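4-alpha-glucanotransferase (Streptococcus agalactiae, PDB 6M6T) is an amylomaltase of the 4-alpha-glucanotransferase family, built on a TIM-barrel fold and holding glycan ligands in its pockets. Local coordinates at residues V37-P48 with K209-P218; D337-L345 with L356-I366. All coordinates share one frame; numbering follows the deposited sequence.

Contact 1 of 2, residues V37-P48 with K209-P218; sequences VETDQKFWQILP and KGIQIIGDMP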
loop_
_atom_site.group_PDB
_atom_site.type_symbol
_atom_site.label_atom_id
_atom_site.label_comp_id
_atom_site.label_asym_id
_atom_site.label_seq_id
_atom_site.Cartn_x
_atom_site.Cartn_y
_atom_site.Cartn_z
ATOM N N VAL A 37 18.099 7.006 -9.492
ATOM C CA VAL A 37 18.865 8.175 -9.941
ATOM C C VAL A 37 19.784 7.856 -11.116
ATOM O O VAL A 37 20.170 8.777 -11.851
ATOM C CB VAL A 37 19.727 8.823 -8.838
ATOM C CG1 VAL A 37 18.928 8.981 -7.543
ATOM C CG2 VAL A 37 21.040 8.061 -8.626
ATOM N N GLU A 38 20.169 6.591 -11.300
ATOM C CA GLU A 38 20.897 6.229 -12.512
ATOM C C GLU A 38 20.068 6.511 -13.753
ATOM O O GLU A 38 20.570 7.062 -14.741
ATOM C CB GLU A 38 21.269 4.755 -12.500
ATOM C CG GLU A 38 22.402 4.369 -11.638
ATOM C CD GLU A 38 22.701 2.910 -11.846
ATOM O OE1 GLU A 38 22.437 2.090 -10.926
ATOM O OE2 GLU A 38 23.167 2.582 -12.962
ATOM N N THR A 39 18.804 6.098 -13.730
ATOM C CA THR A 39 17.905 6.136 -14.877
ATOM C C THR A 39 17.097 7.430 -14.958
ATOM O O THR A 39 16.187 7.531 -15.784
ATOM C CB THR A 39 16.979 4.921 -14.827
ATOM O OG1 THR A 39 16.427 4.802 -13.508
ATOM C CG2 THR A 39 17.771 3.642 -15.118
ATOM N N ASP A 40 17.417 8.412 -14.112
ATOM C CA ASP A 40 16.790 9.732 -14.109
ATOM C C ASP A 40 15.284 9.638 -13.850
ATOM O O ASP A 40 14.482 10.391 -14.409
ATOM C CB ASP A 40 17.097 10.470 -15.403
ATOM C CG ASP A 40 18.545 10.284 -15.833
ATOM O OD1 ASP A 40 19.458 10.821 -15.151
ATOM O OD2 ASP A 40 18.776 9.546 -16.825
ATOM N N GLN A 41 14.915 8.727 -12.945
ATOM C CA GLN A 41 13.546 8.623 -12.482
ATOM C C GLN A 41 13.238 9.738 -11.493
ATOM O O GLN A 41 14.123 10.383 -10.935
ATOM C CB GLN A 41 13.294 7.269 -11.828
ATOM C CG GLN A 41 13.454 6.092 -12.756
ATOM C CD GLN A 41 12.653 6.233 -14.038
ATOM O OE1 GLN A 41 11.448 5.965 -14.072
ATOM N NE2 GLN A 41 13.326 6.638 -15.107
ATOM N N LYS A 42 11.955 9.985 -11.303
ATOM C CA LYS A 42 11.496 10.952 -10.315
ATOM C C LYS A 42 10.832 10.287 -9.123
ATOM O O LYS A 42 11.037 10.726 -7.988
ATOM C CB LYS A 42 10.523 11.956 -10.953
ATOM C CG LYS A 42 9.986 12.990 -9.991
ATOM C CD LYS A 42 10.689 14.314 -10.124
ATOM C CE LYS A 42 10.008 15.384 -9.284
ATOM N NZ LYS A 42 8.564 15.398 -9.608
ATOM N N PHE A 43 10.087 9.202 -9.350
ATOM C CA PHE A 43 9.207 8.664 -8.323
ATOM C C PHE A 43 9.488 7.196 -8.055
ATOM O O PHE A 43 9.802 6.427 -8.970
ATOM C CB PHE A 43 7.716 8.842 -8.716
ATOM C CG PHE A 43 7.300 10.274 -8.833
ATOM C CD1 PHE A 43 7.379 11.127 -7.743
ATOM C CD2 PHE A 43 6.863 10.782 -10.036
ATOM C CE1 PHE A 43 7.017 12.465 -7.857
ATOM C CE2 PHE A 43 6.501 12.122 -10.161
ATOM C CZ PHE A 43 6.585 12.961 -9.076
ATOM N N TRP A 44 9.362 6.829 -6.776
ATOM C CA TRP A 44 9.254 5.446 -6.307
ATOM C C TRP A 44 7.863 5.325 -5.700
ATOM O O TRP A 44 7.576 5.974 -4.684
ATOM C CB TRP A 44 10.336 5.117 -5.263
ATOM C CG TRP A 44 10.401 3.675 -4.861
ATOM C CD1 TRP A 44 9.577 2.682 -5.281
ATOM C CD2 TRP A 44 11.365 3.049 -3.985
ATOM N NE1 TRP A 44 9.945 1.482 -4.708
ATOM C CE2 TRP A 44 11.047 1.679 -3.922
ATOM C CE3 TRP A 44 12.468 3.514 -3.259
ATOM C CZ2 TRP A 44 11.777 0.775 -3.166
ATOM C CZ3 TRP A 44 13.173 2.611 -2.489
ATOM C CH2 TRP A 44 12.823 1.258 -2.447
ATOM N N GLN A 45 6.985 4.540 -6.330
ATOM C CA GLN A 45 5.693 4.225 -5.729
ATOM C C GLN A 45 5.802 2.894 -4.993
ATOM O O GLN A 45 6.184 1.874 -5.583
ATOM C CB GLN A 45 4.575 4.161 -6.768
ATOM C CG GLN A 45 3.169 4.045 -6.146
ATOM C CD GLN A 45 2.047 4.420 -7.113
ATOM O OE1 GLN A 45 2.284 4.825 -8.260
ATOM N NE2 GLN A 45 0.815 4.290 -6.650
ATOM N N ILE A 46 5.462 2.904 -3.710
ATOM C CA ILE A 46 5.370 1.692 -2.917
ATOM C C ILE A 46 3.893 1.407 -2.611
ATOM O O ILE A 46 2.998 2.205 -2.921
ATOM C CB ILE A 46 6.210 1.795 -1.622
ATOM C CG1 ILE A 46 5.806 3.050 -0.841
ATOM C CG2 ILE A 46 7.708 1.841 -1.947
ATOM C CD1 ILE A 46 5.996 2.952 0.646
ATOM N N LEU A 47 3.646 0.236 -2.010
ATOM C CA LEU A 47 2.341 -0.124 -1.451
ATOM C C LEU A 47 2.245 0.496 -0.057
ATOM O O LEU A 47 3.082 1.311 0.339
ATOM C CB LEU A 47 2.179 -1.637 -1.492
ATOM C CG LEU A 47 2.218 -2.265 -2.891
ATOM C CD1 LEU A 47 1.328 -3.491 -2.916
ATOM C CD2 LEU A 47 1.809 -1.317 -4.006
ATOM N N PRO A 48 1.168 0.251 0.695
ATOM C CA PRO A 48 1.131 0.807 2.052
ATOM C C PRO A 48 2.135 0.112 2.951
ATOM O O PRO A 48 2.451 -1.071 2.788
ATOM C CB PRO A 48 -0.308 0.547 2.514
ATOM C CG PRO A 48 -1.073 0.327 1.297
ATOM C CD PRO A 48 -0.140 -0.350 0.356
ATOM N N LYS A 209 18.539 12.595 -2.897
ATOM C CA LYS A 209 18.948 12.303 -4.266
ATOM C C LYS A 209 17.930 12.754 -5.322
ATOM O O LYS A 209 18.008 12.296 -6.466
ATOM C CB LYS A 209 19.223 10.813 -4.429
ATOM C CG LYS A 209 20.276 10.294 -3.498
ATOM C CD LYS A 209 21.573 10.032 -4.224
ATOM C CE LYS A 209 22.288 8.844 -3.632
ATOM N NZ LYS A 209 23.456 9.219 -2.752
ATOM N N GLY A 210 16.967 13.607 -4.979
ATOM C CA GLY A 210 15.933 13.964 -5.939
ATOM C C GLY A 210 14.850 12.925 -6.183
ATOM O O GLY A 210 13.993 13.148 -7.053
ATOM N N ILE A 211 14.841 11.815 -5.438
ATOM C CA ILE A 211 13.840 10.758 -5.584
ATOM C C ILE A 211 12.697 10.996 -4.599
ATOM O O ILE A 211 12.929 11.125 -3.389
ATOM C CB ILE A 211 14.469 9.374 -5.361
ATOM C CG1 ILE A 211 15.349 9.022 -6.548
ATOM C CG2 ILE A 211 13.378 8.305 -5.166
ATOM C CD1 ILE A 211 14.670 9.345 -7.882
ATOM N N GLN A 212 11.463 11.024 -5.110
ATOM C CA GLN A 212 10.266 11.265 -4.310
ATOM C C GLN A 212 9.418 10.000 -4.195
ATOM O O GLN A 212 9.297 9.236 -5.162
ATOM C CB GLN A 212 9.444 12.388 -4.923
ATOM C CG GLN A 212 10.209 13.682 -5.135
ATOM C CD GLN A 212 9.521 14.854 -4.480
ATOM O OE1 GLN A 212 8.434 15.270 -4.902
ATOM N NE2 GLN A 212 10.136 15.382 -3.421
ATOM N N ILE A 213 8.809 9.800 -3.011
ATOM C CA ILE A 213 8.054 8.587 -2.676
ATOM C C ILE A 213 6.554 8.838 -2.803
ATOM O O ILE A 213 6.006 9.752 -2.171
ATOM C CB ILE A 213 8.385 8.101 -1.252
ATOM C CG1 ILE A 213 9.877 7.799 -1.131
ATOM C CG2 ILE A 213 7.538 6.880 -0.881
ATOM C CD1 ILE A 213 10.325 6.681 -2.051
ATOM N N ILE A 214 5.882 8.003 -3.588
ATOM C CA ILE A 214 4.423 7.964 -3.616
ATOM C C ILE A 214 3.963 6.854 -2.677
ATOM O O ILE A 214 4.067 5.666 -3.000
ATOM C CB ILE A 214 3.873 7.737 -5.028
ATOM C CG1 ILE A 214 4.597 8.589 -6.060
ATOM C CG2 ILE A 214 2.413 8.026 -5.068
ATOM C CD1 ILE A 214 4.477 8.002 -7.462
ATOM N N GLY A 215 3.441 7.249 -1.521
ATOM C CA GLY A 215 2.801 6.307 -0.627
ATOM C C GLY A 215 1.329 6.036 -0.966
ATOM O O GLY A 215 0.650 6.809 -1.644
ATOM N N ASP A 216 0.859 4.893 -0.468
ATOM C CA ASP A 216 -0.502 4.402 -0.646
ATOM C C ASP A 216 -1.250 4.538 0.676
ATOM O O ASP A 216 -0.741 4.119 1.722
ATOM C CB ASP A 216 -0.482 2.926 -1.090
ATOM C CG ASP A 216 -1.398 2.629 -2.291
ATOM O OD1 ASP A 216 -2.501 3.222 -2.379
ATOM O OD2 ASP A 216 -1.017 1.779 -3.141
ATOM N N MET A 217 -2.453 5.104 0.630
ATOM C CA MET A 217 -3.325 5.157 1.807
ATOM C C MET A 217 -4.571 4.312 1.583
ATOM O O MET A 217 -5.457 4.708 0.798
ATOM C CB MET A 217 -3.717 6.594 2.135
ATOM C CG MET A 217 -4.452 6.758 3.449
ATOM S SD MET A 217 -4.700 8.516 3.819
ATOM C CE MET A 217 -6.421 8.743 3.381
ATOM N N PRO A 218 -4.686 3.154 2.229
ATOM C CA PRO A 218 -5.905 2.352 2.084
ATOM C C PRO A 218 -7.107 3.114 2.609
ATOM O O PRO A 218 -7.067 3.671 3.711
ATOM C CB PRO A 218 -5.613 1.107 2.928
ATOM C CG PRO A 218 -4.494 1.517 3.854
ATOM C CD PRO A 218 -3.690 2.513 3.108
#

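Contact 2 of 2, residues D337-L345 with L356-I366; sequences DLPIIAENL and LAGTGFPGMKI. With AC1 (4,6-dideoxy-4-{[(1S,4R,5S,6S)-4,5,6-trihydroxy-3-(hydroxymethyl)cyclohex-2-en-1-yl]amino}-alpha-D-glucopyranose), chain J.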
loop_
_atom_site.group_PDB
_atom_site.type_symbol
_atom_site.label_atom_id
_atom_site.label_comp_id
_atom_site.label_asym_id
_atom_site.label_seq_id
_atom_site.Cartn_x
_atom_site.Cartn_y
_atom_site.Cartn_z
ATOM N N ASP A 337 -3.433 23.088 0.019
ATOM C CA ASP A 337 -3.462 22.118 -1.079
ATOM C C ASP A 337 -2.298 21.133 -0.911
ATOM O O ASP A 337 -1.254 21.480 -0.348
ATOM C CB ASP A 337 -3.437 22.833 -2.443
ATOM C CG ASP A 337 -2.187 23.702 -2.663
ATOM O OD1 ASP A 337 -1.047 23.207 -2.482
ATOM O OD2 ASP A 337 -2.353 24.899 -3.026
ATOM N N LEU A 338 -2.496 19.877 -1.315
ATOM C CA LEU A 338 -1.532 18.839 -0.940
ATOM C C LEU A 338 -1.230 17.891 -2.091
ATOM O O LEU A 338 -2.099 17.632 -2.932
ATOM C CB LEU A 338 -2.021 18.004 0.255
ATOM C CG LEU A 338 -2.474 18.738 1.509
ATOM C CD1 LEU A 338 -3.277 17.786 2.399
ATOM C CD2 LEU A 338 -1.283 19.358 2.243
ATOM N N PRO A 339 -0.009 17.316 -2.126
ATOM C CA PRO A 339 0.335 16.388 -3.214
ATOM C C PRO A 339 -0.412 15.065 -3.164
ATOM O O PRO A 339 0.197 14.035 -2.848
ATOM C CB PRO A 339 1.830 16.151 -3.002
ATOM C CG PRO A 339 2.024 16.314 -1.537
ATOM C CD PRO A 339 1.064 17.390 -1.112
ATOM N N ILE A 340 -1.711 15.065 -3.480
ATOM C CA ILE A 340 -2.490 13.831 -3.531
ATOM C C ILE A 340 -2.678 13.418 -4.981
ATOM O O ILE A 340 -2.921 14.266 -5.857
ATOM C CB ILE A 340 -3.863 13.983 -2.848
ATOM C CG1 ILE A 340 -3.763 14.787 -1.553
ATOM C CG2 ILE A 340 -4.484 12.610 -2.601
ATOM C CD1 ILE A 340 -2.695 14.336 -0.619
ATOM N N ILE A 341 -2.598 12.117 -5.246
ATOM C CA ILE A 341 -3.111 11.563 -6.488
ATOM C C ILE A 341 -4.258 10.638 -6.137
ATOM O O ILE A 341 -4.224 9.950 -5.107
ATOM C CB ILE A 341 -2.032 10.846 -7.318
ATOM C CG1 ILE A 341 -1.613 9.543 -6.653
ATOM C CG2 ILE A 341 -0.836 11.763 -7.544
ATOM C CD1 ILE A 341 -0.518 8.813 -7.402
ATOM N N ALA A 342 -5.295 10.663 -6.970
ATOM C CA ALA A 342 -6.550 9.980 -6.701
ATOM C C ALA A 342 -6.676 8.747 -7.581
ATOM O O ALA A 342 -6.537 8.829 -8.806
ATOM C CB ALA A 342 -7.726 10.918 -6.946
ATOM N N GLU A 343 -6.950 7.612 -6.957
ATOM C CA GLU A 343 -7.134 6.349 -7.668
ATOM C C GLU A 343 -8.617 6.217 -8.001
ATOM O O GLU A 343 -9.415 5.787 -7.169
ATOM C CB GLU A 343 -6.635 5.188 -6.807
ATOM C CG GLU A 343 -6.344 3.902 -7.569
ATOM C CD GLU A 343 -7.530 2.935 -7.568
ATOM O OE1 GLU A 343 -8.109 2.705 -8.644
ATOM O OE2 GLU A 343 -7.895 2.386 -6.499
ATOM N N ASN A 344 -9.003 6.571 -9.227
ATOM C CA ASN A 344 -10.430 6.644 -9.533
ATOM C C ASN A 344 -10.871 5.600 -10.549
ATOM O O ASN A 344 -11.626 5.903 -11.476
ATOM C CB ASN A 344 -10.790 8.046 -10.023
ATOM C CG ASN A 344 -10.031 8.443 -11.270
ATOM O OD1 ASN A 344 -8.906 8.002 -11.506
ATOM N ND2 ASN A 344 -10.649 9.285 -12.079
ATOM N N LEU A 345 -10.421 4.365 -10.379
ATOM C CA LEU A 345 -10.744 3.302 -11.315
ATOM C C LEU A 345 -12.077 2.662 -10.958
ATOM O O LEU A 345 -12.336 2.357 -9.793
ATOM C CB LEU A 345 -9.637 2.255 -11.324
ATOM C CG LEU A 345 -8.409 2.779 -12.073
ATOM C CD1 LEU A 345 -7.141 2.263 -11.427
ATOM C CD2 LEU A 345 -8.470 2.398 -13.563
ATOM N N LEU A 356 -13.387 14.647 -8.501
ATOM C CA LEU A 356 -12.060 14.888 -9.065
ATOM C C LEU A 356 -11.901 16.346 -9.485
ATOM O O LEU A 356 -11.051 17.058 -8.946
ATOM C CB LEU A 356 -11.765 13.937 -10.230
ATOM C CG LEU A 356 -10.268 13.563 -10.289
ATOM C CD1 LEU A 356 -9.711 13.349 -8.906
ATOM C CD2 LEU A 356 -9.988 12.320 -11.126
ATOM N N ALA A 357 -12.744 16.826 -10.410
ATOM C CA ALA A 357 -12.614 18.206 -10.877
ATOM C C ALA A 357 -12.504 19.200 -9.713
ATOM O O ALA A 357 -11.680 20.130 -9.746
ATOM C CB ALA A 357 -13.793 18.558 -11.776
ATOM N N GLY A 358 -13.304 19.001 -8.662
ATOM C CA GLY A 358 -13.215 19.868 -7.503
ATOM C C GLY A 358 -11.886 19.788 -6.776
ATOM O O GLY A 358 -11.453 20.771 -6.169
ATOM N N THR A 359 -11.225 18.624 -6.793
ATOM C CA THR A 359 -9.912 18.605 -6.138
ATOM C C THR A 359 -8.780 19.083 -7.047
ATOM O O THR A 359 -7.807 19.667 -6.557
ATOM C CB THR A 359 -9.560 17.212 -5.612
ATOM O OG1 THR A 359 -9.438 16.285 -6.701
ATOM C CG2 THR A 359 -10.606 16.721 -4.658
ATOM N N GLY A 360 -8.874 18.858 -8.358
ATOM C CA GLY A 360 -7.734 19.101 -9.214
ATOM C C GLY A 360 -6.576 18.137 -9.036
ATOM O O GLY A 360 -5.535 18.326 -9.677
ATOM N N PHE A 361 -6.719 17.113 -8.186
ATOM C CA PHE A 361 -5.717 16.064 -8.105
ATOM C C PHE A 361 -5.624 15.334 -9.437
ATOM O O PHE A 361 -6.620 15.198 -10.147
ATOM C CB PHE A 361 -6.064 15.017 -7.045
ATOM C CG PHE A 361 -6.234 15.551 -5.652
ATOM C CD1 PHE A 361 -5.417 16.568 -5.167
ATOM C CD2 PHE A 361 -7.194 14.985 -4.809
ATOM C CE1 PHE A 361 -5.570 17.038 -3.875
ATOM C CE2 PHE A 361 -7.366 15.454 -3.531
ATOM C CZ PHE A 361 -6.549 16.488 -3.060
ATOM N N PRO A 362 -4.449 14.828 -9.791
ATOM C CA PRO A 362 -4.392 13.844 -10.875
ATOM C C PRO A 362 -5.178 12.579 -10.552
ATOM O O PRO A 362 -5.250 12.122 -9.409
ATOM C CB PRO A 362 -2.890 13.549 -11.022
ATOM C CG PRO A 362 -2.170 14.540 -10.134
ATOM C CD PRO A 362 -3.159 15.519 -9.606
ATOM N N GLY A 363 -5.772 12.010 -11.594
ATOM C CA GLY A 363 -6.333 10.686 -11.539
ATOM C C GLY A 363 -5.528 9.709 -12.374
ATOM O O GLY A 363 -4.483 10.035 -12.926
ATOM N N MET A 364 -6.058 8.501 -12.479
ATOM C CA MET A 364 -5.301 7.402 -13.049
ATOM C C MET A 364 -5.760 7.076 -14.466
ATOM O O MET A 364 -6.854 7.451 -14.900
ATOM C CB MET A 364 -5.414 6.166 -12.155
ATOM C CG MET A 364 -4.848 6.387 -10.755
ATOM S SD MET A 364 -4.076 4.904 -10.092
ATOM C CE MET A 364 -3.012 5.612 -8.825
ATOM N N LYS A 365 -4.878 6.381 -15.191
ATOM C CA LYS A 365 -5.143 5.820 -16.517
ATOM C C LYS A 365 -4.388 4.497 -16.586
ATOM O O LYS A 365 -3.153 4.475 -16.526
ATOM C CB LYS A 365 -4.710 6.766 -17.650
ATOM C CG LYS A 365 -5.639 7.976 -17.896
ATOM C CD LYS A 365 -7.050 7.554 -18.360
ATOM C CE LYS A 365 -8.050 8.721 -18.358
ATOM N NZ LYS A 365 -7.404 10.027 -18.729
ATOM N N ILE A 366 -5.120 3.394 -16.672
ATOM C CA ILE A 366 -4.522 2.067 -16.671
ATOM C C ILE A 366 -4.628 1.540 -18.092
ATOM O O ILE A 366 -5.687 1.069 -18.516
ATOM C CB ILE A 366 -5.190 1.130 -15.655
ATOM C CG1 ILE A 366 -4.928 1.632 -14.232
ATOM C CG2 ILE A 366 -4.692 -0.321 -15.817
ATOM C CD1 ILE A 366 -4.944 0.529 -13.167
HETATM C C1 AC1 J . -12.907 -3.032 -13.556
HETATM O O2 AC1 J . -14.884 -4.110 -12.649
HETATM C C2 AC1 J . -13.495 -3.835 -12.395
HETATM C C4A AC1 J . -10.224 -0.697 -6.695
HETATM C C3 AC1 J . -13.426 -3.004 -11.148
HETATM O O3 AC1 J . -13.984 -3.790 -10.102
HETATM C C4 AC1 J . -11.971 -2.653 -10.834
HETATM N N4A AC1 J . -11.867 -1.739 -9.694
HETATM C C5 AC1 J . -11.323 -1.945 -12.006
HETATM O O5 AC1 J . -11.494 -2.701 -13.247
HETATM C C6 AC1 J . -9.837 -1.718 -11.657
HETATM C C1B AC1 J . -11.897 -2.373 -8.368
HETATM C C2B AC1 J . -12.421 -1.332 -7.430
HETATM O O2B AC1 J . -13.637 -0.840 -7.996
HETATM C C3B AC1 J . -11.435 -0.194 -7.379
HETATM O O3B AC1 J . -11.938 0.862 -6.574
HETATM O O4 AC1 J . -9.219 0.340 -6.712
HETATM C C5B AC1 J . -9.773 -1.893 -7.278
HETATM C C7B AC1 J . -10.598 -2.731 -8.030
HETATM C C6B AC1 J . -8.345 -2.317 -7.003
HETATM O O6B AC1 J . -7.592 -1.116 -6.823
#

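Contact 1 of 2, residues V37-P48 with K209-P218
Trp44 and Ile213 lie side by side and point the same way, with the isoleucine's CD1 resting 3.6 Å from Trp44 CB. Because Trp44 CG stands anti to the backbone N (chi1 -173°), the indole swings off to the far side of its own strand; Ile46 CG2 covers part of one ring face there, and NE1 bonds to Met11 O. On the other face of the sheet, Ile214 serves two neighbours at once. Its CD1 reaches Phe43 CB at 3.6 Å, while its CB meets Gln45 CG at 3.9 Å. The Phe43 ring runs alongside Gln212, its CD1 3.7 Å from Gln212 CB, with Lys42 CG over the centre of one ring face.

Four backbone bonds set this register, passing back and forth between the parallel strands. Gln212 N donates to Lys42 O at 2.9 Å, nearly straight at 175°, and Gln212 O in turn takes Trp44 N. Ile214 repeats the pattern, its N giving to Trp44 O and its O receiving the longer bond from Ile46 N (3.2 Å). Farther toward the C-terminal ends, Asp216 CB packs against Pro48 CG at 3.6 Å; OD1 forms a salt bridge with Arg294 and OD2 a hydrogen bond with Tyr59, a residue of the glycan pocket. At the opposite end Val37 CG1 touches Lys209 CB and Ile211 CG1, which flank Gly210, the C-prime residue of the Schellman motif ending helix 182-208.

Gln45 OE1 bonds to Tyr392 from a distant strand, so the Gln45 and Ile214 face looks into the barrel, whereas Trp44 meets Phe32 of helix 27-38 outside. These are adjacent parallel strands of a TIM barrel.

Contact 2 of 2, residues D337-L345 with L356-I366
Ile340 lies against Phe361 in a CH-pi contact, its CB 3.6 Å from the ring centroid and only 9° off the ring normal. Thr359 CB covers the opposite face toward the rim, which leaves the phenyl ring sandwiched. Other apolar contacts continue along the pair. Ala342 CB meets Leu356 CD1 at 3.7 Å, tying the strand to the last turn of helix 350-359, and the Ile341 side chain crosses Pro362 at about a right angle, its CG2 4.0 Å from Pro362 CG. Met364 passes at a slant over Glu343, SD 3.5 Å from Glu343 CG, and Leu345 crosses Ile366 with both of its methyls against the isoleucine's outer carbons.

Two hydrogen bonds join the segments. The first is a backbone bond from Ala342 N to Pro362 O, 2.8 Å. The second replaces a backbone acceptor with a side chain: the N-H of Met364 points straight at Asn344 OD1 (N to OD1 3.1 Å), with the nitrogen tilted 20° from the plane of the side-chain carbonyl. With CG between the backbone N and the carbonyl carbon (chi1 60°), Asn344 brings its amide back across to the neighbouring strand, where its other arm lies against Leu356. Thr359 OG1 finishes the helix: it donates to Leu356 O, and by accepting from Phe361 N it closes an ST turn.

Toward the bound AC1, Glu343 OE2 is modelled 2.4 Å from AC1 O4; the same oxygen accepts a hydrogen bond from His297 N. Leu345 N bonds weakly to Glu343 OE1. These residues follow strand 340-342 directly, placing Glu343 and Leu345 in the glycan pocket at the C-terminal mouth of the barrel, the usual place for a TIM-barrel site.

In the fold
Both contacts belong to the same eight-stranded parallel barrel, and their centres lie about 17 Å apart. They come in series along the chain: contact 1 pairs the second and third strands, 43-45 and 212-217, and contact 2 follows with the fifth and sixth, 340-342 and 363-366, so that it completes the circle between the strands at the two ends of the sheet order. Strand 292-295 stands between 212-217 and 340-342, yet the contacts touch inside the barrel, where Ile214 CG2 packs 3.8 Å from Ile341 CD1. Contact 1 ends with the Pro218 side chain about 5 Å from bound 1,5-anhydro-D-glucitol, while contact 2 brings Glu343 and Leu345 into the glycan pocket.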